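Local coordinates for protein putative acetyltransferase (Clostridium difficile, PDB 3DSB) that probably transfers acyl groups as a member of the GNAT acetyltransferase family, though its substrate is not established, at residues Ile109-Ile112 / Cys113-Glu117; Leu17-Ile20 / Ala21-Tyr25. All coordinates share one frame; numbering follows the deposited sequence.

Contact 1 (Ile109-Ile112 / Cys113-Glu117)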
loop_
_atom_site.group_PDB
_atom_site.type_symbol
_atom_site.label_atom_id
_atom_site.label_comp_id
_atom_site.label_asym_id
_atom_site.label_seq_id
_atom_site.Cartn_x
_atom_site.Cartn_y
_atom_site.Cartn_z
ATOM N N ILE A 109 -4.308 -12.601 11.444
ATOM C CA ILE A 109 -4.363 -11.252 10.881
ATOM C C ILE A 109 -5.828 -10.862 10.616
ATOM O O ILE A 109 -6.218 -9.718 10.871
ATOM C CB ILE A 109 -3.477 -11.141 9.622
ATOM C CG1 ILE A 109 -2.025 -11.552 9.945
ATOM C CG2 ILE A 109 -3.603 -9.746 9.007
ATOM C CD1 ILE A 109 -1.375 -10.828 11.085
ATOM N N LYS A 110 -6.638 -11.797 10.122
ATOM C CA LYS A 110 -8.085 -11.484 9.929
ATOM C C LYS A 110 -8.691 -11.042 11.244
ATOM O O LYS A 110 -9.495 -10.093 11.257
ATOM C CB LYS A 110 -8.865 -12.679 9.370
ATOM C CG LYS A 110 -8.626 -12.930 7.887
ATOM C CD LYS A 110 -9.082 -14.294 7.397
ATOM C CE LYS A 110 -10.531 -14.471 7.561
ATOM N NZ LYS A 110 -10.945 -15.813 7.053
ATOM N N ASN A 111 -8.332 -11.720 12.351
ATOM C CA ASN A 111 -8.859 -11.331 13.665
ATOM C C ASN A 111 -8.409 -9.937 14.081
ATOM O O ASN A 111 -9.202 -9.147 14.614
ATOM C CB ASN A 111 -8.465 -12.370 14.739
ATOM C CG ASN A 111 -8.921 -11.953 16.136
ATOM O OD1 ASN A 111 -8.105 -11.583 16.989
ATOM N ND2 ASN A 111 -10.222 -11.957 16.351
ATOM N N ILE A 112 -7.148 -9.617 13.839
ATOM C CA ILE A 112 -6.667 -8.248 14.093
ATOM C C ILE A 112 -7.548 -7.244 13.334
ATOM O O ILE A 112 -7.974 -6.220 13.891
ATOM C CB ILE A 112 -5.172 -8.046 13.680
ATOM C CG1 ILE A 112 -4.243 -8.732 14.705
ATOM C CG2 ILE A 112 -4.813 -6.568 13.465
ATOM C CD1 ILE A 112 -2.792 -8.786 14.245
ATOM N N CYS A 113 -7.860 -7.560 12.071
ATOM C CA CYS A 113 -8.659 -6.616 11.252
ATOM C C CYS A 113 -10.095 -6.496 11.788
ATOM O O CYS A 113 -10.651 -5.388 11.878
ATOM C CB CYS A 113 -8.686 -7.080 9.791
ATOM S SG CYS A 113 -7.052 -6.937 9.023
ATOM N N ASP A 114 -10.676 -7.609 12.193
ATOM C CA ASP A 114 -12.070 -7.583 12.599
ATOM C C ASP A 114 -12.217 -6.901 13.966
ATOM O O ASP A 114 -13.231 -6.249 14.242
ATOM C CB ASP A 114 -12.625 -9.004 12.626
ATOM C CG ASP A 114 -12.933 -9.533 11.216
ATOM O OD1 ASP A 114 -13.161 -8.722 10.268
ATOM O OD2 ASP A 114 -12.989 -10.765 11.071
ATOM N N LYS A 115 -11.189 -6.983 14.796
ATOM C CA LYS A 115 -11.291 -6.424 16.165
ATOM C C LYS A 115 -10.926 -4.942 16.244
ATOM O O LYS A 115 -11.142 -4.261 17.278
ATOM C CB LYS A 115 -10.380 -7.207 17.122
ATOM C CG LYS A 115 -10.787 -8.649 17.356
ATOM C CD LYS A 115 -12.090 -8.799 18.144
ATOM C CE LYS A 115 -12.396 -10.293 18.339
ATOM N NZ LYS A 115 -13.728 -10.601 18.979
ATOM N N ASP A 116 -10.308 -4.419 15.198
ATOM C CA ASP A 116 -9.885 -3.034 15.241
ATOM C C ASP A 116 -10.804 -2.184 14.362
ATOM O O ASP A 116 -10.791 -2.296 13.144
ATOM C CB ASP A 116 -8.450 -2.958 14.731
ATOM C CG ASP A 116 -7.869 -1.548 14.796
ATOM O OD1 ASP A 116 -8.619 -0.537 14.892
ATOM O OD2 ASP A 116 -6.633 -1.454 14.670
ATOM N N GLU A 117 -11.642 -1.359 14.978
ATOM C CA GLU A 117 -12.633 -0.643 14.199
ATOM C C GLU A 117 -11.999 0.372 13.226
ATOM O O GLU A 117 -12.685 0.864 12.307
ATOM C CB GLU A 117 -13.732 0.003 15.085
ATOM C CG GLU A 117 -13.247 1.095 15.973
ATOM C CD GLU A 117 -14.377 1.732 16.835
ATOM O OE1 GLU A 117 -15.021 1.021 17.614
ATOM O OE2 GLU A 117 -14.577 2.943 16.733
#
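N111 and K115 meet one turn apart on the helix. The O of N111 takes the backbone N of K115 at 2.9 Å. Beyond that bond the contact is van der Waals. The CG of N111 stands anti to its backbone N (chi1 176°), which carries the amide across the lysine chain, and ND2 of N111 lies 3.4 Å from CE of K115. The O of I109 accepts the N of C113 at 3.0 Å, and the O of K110 accepts the N of D114 at 2.9 Å. This is the last part of helix 101-115, the crossover helix of a beta-alpha-beta unit between parallel strands 82-92 and 119-127, as in GNAT folds. C113 and I109 form its sheet-facing side: both pack on L85 and M122. The N of D116 reaches the O of I112 at 3.2 Å, with an N-H...O angle of only 125°, a weak bond. The backbone O of D114 bonds ND1 of H156 of the second subunit. Side-chain polar ends look elsewhere. K110 NZ donates to the O of L140, and D116 OD1 accepts from the N of N118. D114 OD2 is hydrogen-bonded to the OH of Y152 of the second subunit.

Contact 2 (Leu17-Ile20 / Ala21-Tyr25)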
loop_
_atom_site.group_PDB
_atom_site.type_symbol
_atom_site.label_atom_id
_atom_site.label_comp_id
_atom_site.label_asym_id
_atom_site.label_seq_id
_atom_site.Cartn_x
_atom_site.Cartn_y
_atom_site.Cartn_z
ATOM N N LEU A 17 15.771 -11.350 12.928
ATOM C CA LEU A 17 16.229 -10.848 11.622
ATOM C C LEU A 17 16.739 -11.952 10.700
ATOM O O LEU A 17 16.329 -12.051 9.549
ATOM C CB LEU A 17 17.327 -9.774 11.795
ATOM C CG LEU A 17 18.086 -9.332 10.520
ATOM C CD1 LEU A 17 17.138 -8.615 9.555
ATOM C CD2 LEU A 17 19.242 -8.401 10.810
ATOM N N ASP A 18 17.683 -12.763 11.168
ATOM C CA ASP A 18 18.293 -13.707 10.247
ATOM C C ASP A 18 17.302 -14.747 9.749
ATOM O O ASP A 18 17.305 -15.107 8.562
ATOM C CB ASP A 18 19.495 -14.413 10.901
ATOM C CG ASP A 18 20.694 -13.504 11.055
ATOM O OD1 ASP A 18 20.645 -12.339 10.598
ATOM O OD2 ASP A 18 21.700 -13.967 11.644
ATOM N N THR A 19 16.447 -15.219 10.654
ATOM C CA THR A 19 15.438 -16.216 10.275
ATOM C C THR A 19 14.400 -15.622 9.308
ATOM O O THR A 19 14.035 -16.252 8.319
ATOM C CB THR A 19 14.771 -16.773 11.516
ATOM O OG1 THR A 19 15.794 -17.369 12.325
ATOM C CG2 THR A 19 13.731 -17.826 11.152
ATOM N N ILE A 20 13.915 -14.421 9.591
ATOM C CA ILE A 20 12.926 -13.788 8.689
ATOM C C ILE A 20 13.535 -13.525 7.307
ATOM O O ILE A 20 12.859 -13.707 6.277
ATOM C CB ILE A 20 12.364 -12.500 9.328
ATOM C CG1 ILE A 20 11.467 -12.884 10.519
ATOM C CG2 ILE A 20 11.594 -11.677 8.326
ATOM C CD1 ILE A 20 11.033 -11.706 11.380
ATOM N N ALA A 21 14.794 -13.109 7.272
ATOM C CA ALA A 21 15.447 -12.880 5.991
ATOM C C ALA A 21 15.567 -14.247 5.252
ATOM O O ALA A 21 15.221 -14.340 4.063
ATOM C CB ALA A 21 16.813 -12.188 6.174
ATOM N N LYS A 22 15.993 -15.318 5.944
ATOM C CA LYS A 22 16.091 -16.604 5.278
ATOM C C LYS A 22 14.710 -17.050 4.748
ATOM O O LYS A 22 14.589 -17.542 3.627
ATOM C CB LYS A 22 16.673 -17.649 6.255
ATOM C CG LYS A 22 16.624 -19.081 5.770
ATOM C CD LYS A 22 17.185 -20.022 6.828
ATOM C CE LYS A 22 16.200 -20.178 7.969
ATOM N NZ LYS A 22 16.645 -21.313 8.853
ATOM N N PHE A 23 13.665 -16.876 5.559
ATOM C CA PHE A 23 12.330 -17.287 5.134
ATOM C C PHE A 23 11.892 -16.518 3.884
ATOM O O PHE A 23 11.276 -17.076 2.953
ATOM C CB PHE A 23 11.303 -17.004 6.228
ATOM C CG PHE A 23 11.296 -17.992 7.370
ATOM C CD1 PHE A 23 12.127 -19.101 7.387
ATOM C CD2 PHE A 23 10.386 -17.800 8.411
ATOM C CE1 PHE A 23 12.066 -20.034 8.458
ATOM C CE2 PHE A 23 10.336 -18.696 9.498
ATOM C CZ PHE A 23 11.166 -19.803 9.502
ATOM N N ASN A 24 12.230 -15.228 3.835
ATOM C CA ASN A 24 11.837 -14.438 2.674
ATOM C C ASN A 24 12.606 -14.801 1.410
ATOM O O ASN A 24 12.006 -14.849 0.317
ATOM C CB ASN A 24 11.933 -12.960 3.010
ATOM C CG ASN A 24 10.662 -12.473 3.646
ATOM O OD1 ASN A 24 9.682 -12.176 2.937
ATOM N ND2 ASN A 24 10.620 -12.478 4.979
ATOM N N TYR A 25 13.899 -15.097 1.571
ATOM C CA TYR A 25 14.705 -15.613 0.473
ATOM C C TYR A 25 14.044 -16.898 -0.025
ATOM O O TYR A 25 13.829 -17.076 -1.261
ATOM C CB TYR A 25 16.149 -15.870 0.905
ATOM C CG TYR A 25 16.992 -16.417 -0.208
ATOM C CD1 TYR A 25 17.678 -15.555 -1.062
ATOM C CD2 TYR A 25 17.081 -17.775 -0.424
ATOM C CE1 TYR A 25 18.441 -16.037 -2.101
ATOM C CE2 TYR A 25 17.839 -18.281 -1.478
ATOM C CZ TYR A 25 18.513 -17.408 -2.309
ATOM O OH TYR A 25 19.282 -17.895 -3.361
#
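I20 and N24 run next to each other, one turn apart on the first helix of a GNAT-type fold, helix 17-32. The O of I20 receives two N-H groups of N24. The backbone N of N24 lies 2.9 Å from I20 O, as in any alpha helix. The side-chain ND2 reaches the same oxygen from the opposite face of the carbonyl plane. That second bond is fairly straight, at 162°, but its donor stands above the plane and not on a lone pair. I20 O lies nearly in the amide plane of N24. The ND2 of N24 also touches CG2 of I20 at 3.6 Å. Outside the helix the same ND2 donates to OE1 of Q69, and OD1 accepts from NE1 of W79 of the second subunit. The buried amide is thus held at both ends, which fixes its rotation. I20 itself is buried, packed against V45 of helix 38-50 and against Y57 and V59 of the sheet.

A21 N donates to L17 O at 2.9 Å, and A21 CB lies 3.4 Å from L17 O.

T19 and F23 form the other side-chain pair. The N of F23 donates to the O of T19. OG1 of T19 is placed beside the backbone N (chi1 -59°), which leaves the methyl to face the ring. Both residues touch V66 of strand 65-77, and the F23 ring also meets that of Y91. CG2 of T19 makes a CH-pi contact over one face of F23, 3.9 Å from the centroid and displaced toward CZ.

How the contacts relate
Contact 2 comes first along the chain, in helix 17-32. Contact 1 follows much later, at the end of helix 101-115. Their centres are about 26 Å apart, and the nearest atoms are about 12 Å apart, so they do not touch. They lie on opposite sides of the chain's centre, and both helices pack on the mixed sheet. Strand 65-77 is common ground: F23 of contact 2 and I109 of contact 1 each touch it. Both contacts also reach the second subunit, through N24 in one and D114 in the other. Two separate helices of one GNAT family region therefore take part in the dimer interface as well as in the core.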